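PDB 3DF8: possible HxlR family transcriptional factor from Thermoplasma volcanium, which probably binds DNA through a winged helix-turn-helix domain and regulates transcription. Local coordinates for residues Arg42-Ile48 against Thr81-Leu85. Sequence-based numbering, arbitrary orientation. Where two conformers were deposited one is given.
Sequences RQNFNDI and TTYAL
Arg42 lies across Thr82 where the segment leading into helix 45-50 runs beside wing strand 81-85 of the winged helix-turn-helix, illustrating how a short linker can extend a β-hairpin by a single bridge. The Arg42 guanidinium grips Thr82 side-on: NE reaches Thr82 OG1 at 2.7 Å, while Thr82 O lies in the guanidinium plane, yet NH2 stands above the plane of that carbonyl, 3.3 Å away. The bend at chi3 (68°) turns the group along the strand, laying one face against Ala84 CB, and Glu74 of the partner strand adds a salt bridge to NH2. Replacing Arg42 by alanine is likely to leave Glu74 without this charged partner and Thr82 OG1 without this donor. Gln43 then forms the antiparallel bridge, its O accepting from Tyr83 N at 2.9 Å; one water joins Gln43 N to Tyr83 O. Asn44 caps the helix, forming a capping box with Asp47: each side chain accepts from the other's backbone N. Phe45 brings CB to Tyr83 CE2, with Leu60 of helix 57-69 also against its side chain, and a second water links Phe45 N to Thr81 O. Finally, Ile48 crosses the Tyr83 side chain at roughly a right angle, its CD1 3.8 Å from Tyr83 CD2.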
loop_
_atom_site.group_PDB
_atom_site.type_symbol
_atom_site.label_atom_id
_atom_site.label_comp_id
_atom_site.label_asym_id
_atom_site.label_seq_id
_atom_site.Cartn_x
_atom_site.Cartn_y
_atom_site.Cartn_z
ATOM N N ARG A 42 -5.407 22.525 8.524
ATOM C CA ARG A 42 -5.540 21.344 9.375
ATOM C C ARG A 42 -7.009 20.922 9.417
ATOM O O ARG A 42 -7.898 21.763 9.536
ATOM C CB ARG A 42 -5.057 21.647 10.796
ATOM C CG ARG A 42 -3.580 21.998 10.893
ATOM C CD ARG A 42 -3.156 22.213 12.342
ATOM N NE ARG A 42 -3.213 20.937 13.066
ATOM C CZ ARG A 42 -2.163 20.151 13.278
ATOM N NH1 ARG A 42 -0.955 20.533 12.828
ATOM N NH2 ARG A 42 -2.314 18.993 13.933
ATOM N N GLN A 43 -7.243 19.613 9.395
ATOM C CA GLN A 43 -8.607 19.051 9.382
ATOM C C GLN A 43 -8.986 18.514 10.738
ATOM O O GLN A 43 -8.142 17.942 11.417
ATOM C CB GLN A 43 -8.652 17.911 8.373
ATOM C CG GLN A 43 -8.045 18.361 7.038
ATOM C CD GLN A 43 -7.914 17.229 6.018
ATOM O OE1 GLN A 43 -8.706 16.285 6.011
ATOM N NE2 GLN A 43 -6.933 17.341 5.144
ATOM N N ASN A 44 -10.262 18.654 11.097
ATOM C CA ASN A 44 -10.777 18.026 12.311
ATOM C C ASN A 44 -11.231 16.619 11.978
ATOM O O ASN A 44 -11.152 16.198 10.805
ATOM C CB ASN A 44 -11.874 18.883 12.958
ATOM C CG ASN A 44 -13.109 19.075 12.070
ATOM O OD1 ASN A 44 -13.477 18.223 11.258
ATOM N ND2 ASN A 44 -13.747 20.222 12.221
ATOM N N PHE A 45 -11.698 15.886 12.992
ATOM C CA PHE A 45 -11.994 14.468 12.834
ATOM C C PHE A 45 -13.144 14.247 11.880
ATOM O O PHE A 45 -13.076 13.341 11.025
ATOM C CB PHE A 45 -12.299 13.901 14.187
ATOM C CG PHE A 45 -12.442 12.424 14.220
ATOM C CD1 PHE A 45 -11.355 11.609 14.540
ATOM C CD2 PHE A 45 -13.709 11.840 14.031
ATOM C CE1 PHE A 45 -11.509 10.212 14.627
ATOM C CE2 PHE A 45 -13.885 10.452 14.135
ATOM C CZ PHE A 45 -12.775 9.644 14.422
ATOM N N ASN A 46 -14.156 15.105 11.978
ATOM C CA ASN A 46 -15.304 15.010 11.057
ATOM C C ASN A 46 -14.923 15.265 9.614
ATOM O O ASN A 46 -15.437 14.602 8.717
ATOM C CB ASN A 46 -16.453 15.953 11.431
ATOM C CG ASN A 46 -17.658 15.757 10.537
ATOM O OD1 ASN A 46 -18.327 14.731 10.611
ATOM N ND2 ASN A 46 -17.952 16.743 9.690
ATOM N N ASP A 47 -14.019 16.225 9.391
ATOM C CA ASP A 47 -13.528 16.574 8.029
ATOM C C ASP A 47 -12.914 15.324 7.367
ATOM O O ASP A 47 -13.157 15.016 6.189
ATOM C CB ASP A 47 -12.388 17.615 8.066
ATOM C CG ASP A 47 -12.835 19.030 8.427
ATOM O OD1 ASP A 47 -14.013 19.408 8.123
ATOM O OD2 ASP A 47 -11.958 19.779 8.986
ATOM N N ILE A 48 -12.069 14.654 8.142
ATOM C CA ILE A 48 -11.353 13.455 7.694
ATOM C C ILE A 48 -12.344 12.332 7.410
ATOM O O ILE A 48 -12.340 11.748 6.326
ATOM C CB ILE A 48 -10.315 12.984 8.724
ATOM C CG1 ILE A 48 -9.250 14.057 8.932
ATOM C CG2 ILE A 48 -9.624 11.724 8.254
ATOM C CD1 ILE A 48 -8.477 13.881 10.304
ATOM N N THR A 81 -9.711 20.636 17.746
ATOM C CA THR A 81 -8.730 19.557 17.619
ATOM C C THR A 81 -8.594 19.207 16.151
ATOM O O THR A 81 -9.598 18.923 15.460
ATOM C CB THR A 81 -9.182 18.318 18.391
ATOM O OG1 THR A 81 -9.287 18.674 19.774
ATOM C CG2 THR A 81 -8.158 17.193 18.260
ATOM N N THR A 82 -7.358 19.242 15.665
ATOM C CA THR A 82 -7.093 19.015 14.245
ATOM C C THR A 82 -5.897 18.071 14.082
ATOM O O THR A 82 -5.164 17.849 15.047
ATOM C CB THR A 82 -6.802 20.335 13.498
ATOM O OG1 THR A 82 -5.687 20.979 14.111
ATOM C CG2 THR A 82 -8.040 21.269 13.518
ATOM N N TYR A 83 -5.708 17.567 12.858
ATOM C CA TYR A 83 -4.723 16.533 12.563
ATOM C C TYR A 83 -3.962 16.961 11.304
ATOM O O TYR A 83 -4.493 17.636 10.419
ATOM C CB TYR A 83 -5.449 15.182 12.337
ATOM C CG TYR A 83 -6.343 14.732 13.522
ATOM C CD1 TYR A 83 -5.866 13.825 14.466
ATOM C CD2 TYR A 83 -7.634 15.251 13.705
ATOM C CE1 TYR A 83 -6.684 13.426 15.582
ATOM C CE2 TYR A 83 -8.443 14.864 14.810
ATOM C CZ TYR A 83 -7.941 13.966 15.725
ATOM O OH TYR A 83 -8.746 13.614 16.792
ATOM N N ALA A 84 -2.710 16.545 11.242
ATOM C CA ALA A 84 -1.875 16.840 10.107
ATOM C C ALA A 84 -0.808 15.759 10.007
ATOM O O ALA A 84 -0.435 15.112 10.992
ATOM C CB ALA A 84 -1.192 18.215 10.273
ATOM N N LEU A 85 -0.285 15.604 8.806
ATOM C CA LEU A 85 0.865 14.728 8.605
ATOM C C LEU A 85 2.127 15.391 9.185
ATOM O O LEU A 85 2.343 16.624 9.076
ATOM C CB LEU A 85 1.053 14.516 7.110
ATOM C CG LEU A 85 -0.063 13.709 6.441
ATOM C CD1 LEU A 85 0.234 13.737 4.963
ATOM C CD2 LEU A 85 -0.093 12.265 6.974
HETATM O O HOH W 1 -4.835 18.103 7.837
HETATM O O HOH W 2 -11.537 17.018 15.736
#